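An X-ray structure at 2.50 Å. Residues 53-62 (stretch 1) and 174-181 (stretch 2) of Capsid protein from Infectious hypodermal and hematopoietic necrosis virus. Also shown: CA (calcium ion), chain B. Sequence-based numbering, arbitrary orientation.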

ATOM      1  N   ARG A  53     -41.507  23.197  82.535  1.00 17.77           N
ATOM      2  CA  ARG A  53     -40.195  23.653  82.986  1.00 17.81           C
ATOM      3  C   ARG A  53     -40.248  23.913  84.490  1.00 18.72           C
ATOM      4  O   ARG A  53     -41.260  24.382  85.002  1.00 19.60           O
ATOM      5  CB  ARG A  53     -39.794  24.937  82.257  1.00 16.09           C
ATOM      6  CG  ARG A  53     -40.106  24.959  80.764  1.00 15.24           C
ATOM      7  CD  ARG A  53     -39.502  26.206  80.135  1.00 15.36           C
ATOM      8  NE  ARG A  53     -40.020  26.497  78.803  1.00 15.40           N
ATOM      9  CZ  ARG A  53     -41.150  27.157  78.564  1.00 16.19           C
ATOM     10  NH1 ARG A  53     -41.891  27.597  79.571  1.00 15.07           N
ATOM     11  NH2 ARG A  53     -41.529  27.396  77.314  1.00 14.13           N
ATOM     12  N   ARG A  54     -39.155  23.628  85.193  1.00 19.26           N
ATOM     13  CA  ARG A  54     -39.113  23.817  86.642  1.00 19.28           C
ATOM     14  C   ARG A  54     -37.765  24.318  87.142  1.00 20.62           C
ATOM     15  O   ARG A  54     -36.769  24.279  86.412  1.00 21.93           O
ATOM     16  CB  ARG A  54     -39.441  22.492  87.334  1.00 17.67           C
ATOM     17  CG  ARG A  54     -40.824  22.002  86.999  1.00 17.98           C
ATOM     18  CD  ARG A  54     -41.101  20.589  87.452  1.00 16.88           C
ATOM     19  NE  ARG A  54     -42.485  20.256  87.122  1.00 20.13           N
ATOM     20  CZ  ARG A  54     -42.986  19.023  87.075  1.00 19.93           C
ATOM     21  NH1 ARG A  54     -42.220  17.972  87.343  1.00 17.39           N
ATOM     22  NH2 ARG A  54     -44.257  18.847  86.738  1.00 18.19           N
ATOM     23  N   TYR A  55     -37.743  24.804  88.383  1.00 19.85           N
ATOM     24  CA  TYR A  55     -36.506  25.264  89.007  1.00 18.58           C
ATOM     25  C   TYR A  55     -36.191  24.277  90.121  1.00 19.04           C
ATOM     26  O   TYR A  55     -37.078  23.929  90.911  1.00 19.50           O
ATOM     27  CB  TYR A  55     -36.648  26.634  89.675  1.00 17.90           C
ATOM     28  CG  TYR A  55     -36.967  27.814  88.792  1.00 18.47           C
ATOM     29  CD1 TYR A  55     -36.270  28.048  87.608  1.00 16.33           C
ATOM     30  CD2 TYR A  55     -37.932  28.742  89.184  1.00 17.97           C
ATOM     31  CE1 TYR A  55     -36.531  29.182  86.836  1.00 16.86           C
ATOM     32  CE2 TYR A  55     -38.197  29.875  88.426  1.00 18.92           C
ATOM     33  CZ  TYR A  55     -37.496  30.092  87.255  1.00 18.25           C
ATOM     34  OH  TYR A  55     -37.767  31.223  86.518  1.00 18.93           O
ATOM     35  N   PHE A  56     -34.940  23.832  90.186  1.00 17.83           N
ATOM     36  CA  PHE A  56     -34.512  22.918  91.238  1.00 18.12           C
ATOM     37  C   PHE A  56     -33.325  23.540  91.964  1.00 18.82           C
ATOM     38  O   PHE A  56     -32.510  24.242  91.350  1.00 19.05           O
ATOM     39  CB  PHE A  56     -34.071  21.565  90.668  1.00 17.63           C
ATOM     40  CG  PHE A  56     -35.191  20.732  90.101  1.00 17.79           C
ATOM     41  CD1 PHE A  56     -36.510  20.939  90.489  1.00 17.63           C
ATOM     42  CD2 PHE A  56     -34.910  19.687  89.218  1.00 17.95           C
ATOM     43  CE1 PHE A  56     -37.533  20.119  90.009  1.00 18.54           C
ATOM     44  CE2 PHE A  56     -35.923  18.859  88.732  1.00 17.76           C
ATOM     45  CZ  PHE A  56     -37.238  19.075  89.129  1.00 18.18           C
ATOM     46  N   GLU A  57     -33.235  23.295  93.269  1.00 18.03           N
ATOM     47  CA  GLU A  57     -32.123  23.804  94.064  1.00 18.50           C
ATOM     48  C   GLU A  57     -31.501  22.620  94.790  1.00 18.43           C
ATOM     49  O   GLU A  57     -32.197  21.666  95.137  1.00 17.71           O
ATOM     50  CB  GLU A  57     -32.590  24.840  95.089  1.00 18.47           C
ATOM     51  CG  GLU A  57     -33.247  26.078  94.507  1.00 21.13           C
ATOM     52  CD  GLU A  57     -34.718  25.863  94.197  1.00 24.65           C
ATOM     53  OE1 GLU A  57     -35.403  25.223  95.024  1.00 25.31           O
ATOM     54  OE2 GLU A  57     -35.193  26.339  93.140  1.00 25.84           O
ATOM     55  N   PHE A  58     -30.197  22.685  95.024  1.00 18.64           N
ATOM     56  CA  PHE A  58     -29.495  21.599  95.696  1.00 19.82           C
ATOM     57  C   PHE A  58     -28.392  22.114  96.605  1.00 21.14           C
ATOM     58  O   PHE A  58     -27.814  23.172  96.352  1.00 21.76           O
ATOM     59  CB  PHE A  58     -28.818  20.684  94.673  1.00 18.92           C
ATOM     60  CG  PHE A  58     -29.751  20.063  93.680  1.00 19.29           C
ATOM     61  CD1 PHE A  58     -30.552  18.984  94.037  1.00 18.09           C
ATOM     62  CD2 PHE A  58     -29.808  20.542  92.372  1.00 18.42           C
ATOM     63  CE1 PHE A  58     -31.394  18.386  93.106  1.00 18.69           C
ATOM     64  CE2 PHE A  58     -30.647  19.953  91.433  1.00 18.38           C
ATOM     65  CZ  PHE A  58     -31.443  18.871  91.799  1.00 18.24           C
ATOM     66  N   ASP A  59     -28.102  21.352  97.654  1.00 20.50           N
ATOM     67  CA  ASP A  59     -27.001  21.672  98.552  1.00 21.40           C
ATOM     68  C   ASP A  59     -26.261  20.347  98.727  1.00 20.66           C
ATOM     69  O   ASP A  59     -26.532  19.396  97.998  1.00 20.30           O
ATOM     70  CB  ASP A  59     -27.484  22.224  99.900  1.00 22.29           C
ATOM     71  CG  ASP A  59     -28.372  21.261 100.655  1.00 25.99           C
ATOM     72  OD1 ASP A  59     -28.335  20.042 100.380  1.00 29.86           O
ATOM     73  OD2 ASP A  59     -29.105  21.732 101.546  1.00 28.23           O
ATOM     74  N   ALA A  60     -25.345  20.273  99.684  1.00 20.46           N
ATOM     75  CA  ALA A  60     -24.581  19.049  99.883  1.00 19.55           C
ATOM     76  C   ALA A  60     -25.363  17.904 100.531  1.00 21.08           C
ATOM     77  O   ALA A  60     -24.766  16.909 100.960  1.00 21.04           O
ATOM     78  CB  ALA A  60     -23.326  19.353 100.689  1.00 18.63           C
ATOM     79  N   ALA A  61     -26.686  18.036 100.601  1.00 21.18           N
ATOM     80  CA  ALA A  61     -27.548  16.996 101.184  1.00 23.02           C
ATOM     81  C   ALA A  61     -27.196  16.681 102.635  1.00 23.98           C
ATOM     82  O   ALA A  61     -27.427  15.571 103.126  1.00 24.39           O
ATOM     83  CB  ALA A  61     -27.462  15.720 100.347  1.00 21.21           C
ATOM     84  N   ASN A  62     -26.652  17.674 103.322  1.00 25.79           N
ATOM     85  CA  ASN A  62     -26.239  17.511 104.706  1.00 28.10           C
ATOM     86  C   ASN A  62     -27.167  18.200 105.702  1.00 30.03           C
ATOM     87  O   ASN A  62     -28.047  18.978 105.336  1.00 29.90           O
ATOM     88  CB  ASN A  62     -24.839  18.085 104.874  1.00 27.36           C
ATOM     89  CG  ASN A  62     -24.791  19.563 104.548  1.00 28.05           C
ATOM     90  OD1 ASN A  62     -25.145  19.977 103.439  1.00 27.60           O
ATOM     91  ND2 ASN A  62     -24.366  20.369 105.515  1.00 26.58           N
ATOM     92  N   TRP A 174     -42.360  16.539  95.443  1.00 20.80           N
ATOM     93  CA  TRP A 174     -41.575  15.964  94.361  1.00 21.07           C
ATOM     94  C   TRP A 174     -41.617  16.836  93.109  1.00 21.84           C
ATOM     95  O   TRP A 174     -40.619  16.967  92.402  1.00 21.70           O
ATOM     96  CB  TRP A 174     -42.075  14.564  94.015  1.00 19.44           C
ATOM     97  CG  TRP A 174     -41.652  13.503  94.983  1.00 19.42           C
ATOM     98  CD1 TRP A 174     -42.441  12.860  95.892  1.00 19.38           C
ATOM     99  CD2 TRP A 174     -40.353  12.911  95.091  1.00 18.60           C
ATOM    100  NE1 TRP A 174     -41.719  11.899  96.551  1.00 18.53           N
ATOM    101  CE2 TRP A 174     -40.434  11.907  96.080  1.00 18.00           C
ATOM    102  CE3 TRP A 174     -39.130  13.126  94.443  1.00 18.57           C
ATOM    103  CZ2 TRP A 174     -39.338  11.116  96.438  1.00 18.31           C
ATOM    104  CZ3 TRP A 174     -38.036  12.338  94.798  1.00 18.40           C
ATOM    105  CH2 TRP A 174     -38.151  11.345  95.787  1.00 18.21           C
ATOM    106  N   ILE A 175     -42.772  17.422  92.826  1.00 21.61           N
ATOM    107  CA  ILE A 175     -42.891  18.282  91.660  1.00 21.24           C
ATOM    108  C   ILE A 175     -42.071  19.542  91.908  1.00 22.40           C
ATOM    109  O   ILE A 175     -41.425  20.072  91.006  1.00 22.67           O
ATOM    110  CB  ILE A 175     -44.356  18.669  91.404  1.00 20.69           C
ATOM    111  CG1 ILE A 175     -45.144  17.433  90.973  1.00 20.55           C
ATOM    112  CG2 ILE A 175     -44.434  19.753  90.342  1.00 19.36           C
ATOM    113  CD1 ILE A 175     -46.597  17.715  90.653  1.00 21.12           C
ATOM    114  N   GLN A 176     -42.095  20.016  93.146  1.00 22.71           N
ATOM    115  CA  GLN A 176     -41.352  21.211  93.510  1.00 23.83           C
ATOM    116  C   GLN A 176     -39.847  20.995  93.395  1.00 22.70           C
ATOM    117  O   GLN A 176     -39.110  21.889  92.967  1.00 21.20           O
ATOM    118  CB  GLN A 176     -41.696  21.626  94.943  1.00 25.25           C
ATOM    119  CG  GLN A 176     -42.929  22.514  95.067  1.00 30.82           C
ATOM    120  CD  GLN A 176     -43.627  22.384  96.422  1.00 32.41           C
ATOM    121  OE1 GLN A 176     -42.978  22.249  97.464  1.00 34.21           O
ATOM    122  NE2 GLN A 176     -44.956  22.435  96.410  1.00 31.11           N
ATOM    123  N   ASN A 177     -39.391  19.798  93.752  1.00 21.19           N
ATOM    124  CA  ASN A 177     -37.962  19.532  93.737  1.00 20.51           C
ATOM    125  C   ASN A 177     -37.648  18.065  94.009  1.00 19.37           C
ATOM    126  O   ASN A 177     -38.467  17.331  94.566  1.00 17.90           O
ATOM    127  CB  ASN A 177     -37.300  20.379  94.841  1.00 20.08           C
ATOM    128  CG  ASN A 177     -35.822  20.638  94.598  1.00 19.70           C
ATOM    129  OD1 ASN A 177     -35.452  21.592  93.907  1.00 20.86           O
ATOM    130  ND2 ASN A 177     -34.971  19.790  95.162  1.00 17.08           N
ATOM    131  N   PRO A 178     -36.463  17.611  93.582  1.00 19.50           N
ATOM    132  CA  PRO A 178     -36.091  16.218  93.838  1.00 19.95           C
ATOM    133  C   PRO A 178     -35.970  16.140  95.362  1.00 21.12           C
ATOM    134  O   PRO A 178     -35.489  17.082  95.991  1.00 20.44           O
ATOM    135  CB  PRO A 178     -34.740  16.097  93.143  1.00 18.68           C
ATOM    136  CG  PRO A 178     -34.919  16.996  91.950  1.00 18.29           C
ATOM    137  CD  PRO A 178     -35.599  18.207  92.544  1.00 17.92           C
ATOM    138  N   GLN A 179     -36.409  15.035  95.953  1.00 22.07           N
ATOM    139  CA  GLN A 179     -36.364  14.893  97.406  1.00 22.28           C
ATOM    140  C   GLN A 179     -35.214  14.025  97.906  1.00 23.29           C
ATOM    141  O   GLN A 179     -34.684  13.186  97.172  1.00 24.21           O
ATOM    142  CB  GLN A 179     -37.699  14.330  97.897  1.00 22.01           C
ATOM    143  CG  GLN A 179     -38.883  15.217  97.554  1.00 21.85           C
ATOM    144  CD  GLN A 179     -38.741  16.612  98.142  1.00 23.32           C
ATOM    145  OE1 GLN A 179     -38.559  16.768  99.349  1.00 25.02           O
ATOM    146  NE2 GLN A 179     -38.827  17.631  97.292  1.00 22.11           N
ATOM    147  N   LEU A 180     -34.829  14.229  99.163  1.00 22.38           N
ATOM    148  CA  LEU A 180     -33.739  13.459  99.748  1.00 22.27           C
ATOM    149  C   LEU A 180     -34.114  12.016 100.050  1.00 22.87           C
ATOM    150  O   LEU A 180     -35.203  11.725 100.547  1.00 24.03           O
ATOM    151  CB  LEU A 180     -33.237  14.127 101.028  1.00 20.90           C
ATOM    152  CG  LEU A 180     -32.401  15.399 100.869  1.00 21.50           C
ATOM    153  CD1 LEU A 180     -31.999  15.900 102.249  1.00 17.69           C
ATOM    154  CD2 LEU A 180     -31.161  15.115 100.021  1.00 18.27           C
ATOM    155  N   VAL A 181     -33.191  11.116  99.740  1.00 23.51           N
ATOM    156  CA  VAL A 181     -33.373   9.691  99.972  1.00 22.39           C
ATOM    157  C   VAL A 181     -32.175   9.210 100.780  1.00 22.55           C
ATOM    158  O   VAL A 181     -31.033   9.567 100.485  1.00 22.81           O
ATOM    159  CB  VAL A 181     -33.438   8.915  98.637  1.00 22.13           C
ATOM    160  CG1 VAL A 181     -33.387   7.422  98.895  1.00 24.09           C
ATOM    161  CG2 VAL A 181     -34.719   9.264  97.896  1.00 21.65           C
TER
HETATM  162 CA    CA B 330     -39.014  24.148  92.342  1.00 22.09          CA
HETATM  163  O   HOH W   1     -40.321  17.851  89.512  1.00 23.73           O
HETATM  164  O   HOH W   2     -37.382  23.641  94.000  1.00 16.28           O
HETATM  165  O   HOH W   3     -37.899  26.161  93.069  1.00 23.87           O
HETATM  166  O   HOH W   4     -40.381  23.033  90.696  1.00 16.93           O

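A single side chain can fasten a loop to a neighbouring strand when its amide meets the strand's backbone, and this contact in the capsid protein is a compact example. Asn177 is the first residue after a helix to leave helical phi/psi. Its CA-to-CB bond points sideways to the strand, but the t rotamer (chi1 -157°) brings the amide nearer. There Asn177 OD1 accepts a hydrogen bond from Glu57 N at 2.9 Å, while Asn177 ND2 makes a weak one to Glu57 O at 3.3 Å. One amide thus engages both polar backbone groups of a single residue. Chi2 of 86° also leaves Asn177 ND2 2.9 Å from Pro178 O, a second hydrogen bond, so the same nitrogen serves its own loop. The backbone carbonyl of Asn177 is used as well: Gln179, in an m,m conformation, folds back to place NE2 2.8 Å from Asn177 O.

Beside this clamp sits a calcium ion that Tyr55 O and Gln176 O, 3.5 Å from each other, both bind at 2.4 Å, so that two acceptors share one cation. Three waters and one ligand from elsewhere in the structure also bind the ion. Glu57 takes part through water. With chi1 m and chi2 p, its CA-to-CB bond is sideways but the carboxylate comes nearer to Asn177, within reach of the waters on the ion, where water 2 donates to Glu57 OE1 (2.7 Å) and to Asn177 OD1 (2.8 Å), and water 3 donates to Glu57 OE2 (2.7 Å). Water 2 therefore joins two acceptors, Glu57 OE1 and Asn177 OD1, that stand 3.8 Å apart and could not bond directly.

The apolar packing centres on Pro178, whose CA-to-CB bond points toward the strand. Phe56, chi1 -69°, presents a ring face to it: Pro178 CD lies 3.4 Å from the centroid of the Phe56 ring, 9° off the normal, a CH-pi contact. Near the plane of that ring, Gln176 O comes 3.7 Å from Phe56 CD1. Pro178 CG also meets Phe58 CZ at 4.0 Å, obliquely to the ring.

At the helix end, Arg54 is extended (m, t, t), laying its guanidinium face against Ile175, with Arg54 CZ 3.6 Å from Ile175 CG2. Water 1 links the pair, donating to Ile175 O (2.9 Å) and accepting a weak bond from Arg54 NH1 (2.9 Å). Farther along, Ala61 CB meets Leu180 CD2 at 3.8 Å, and Asp59, in the p rotamer, holds the turn through Asp59 OD1, 2.6 Å from its donor Ala61 N.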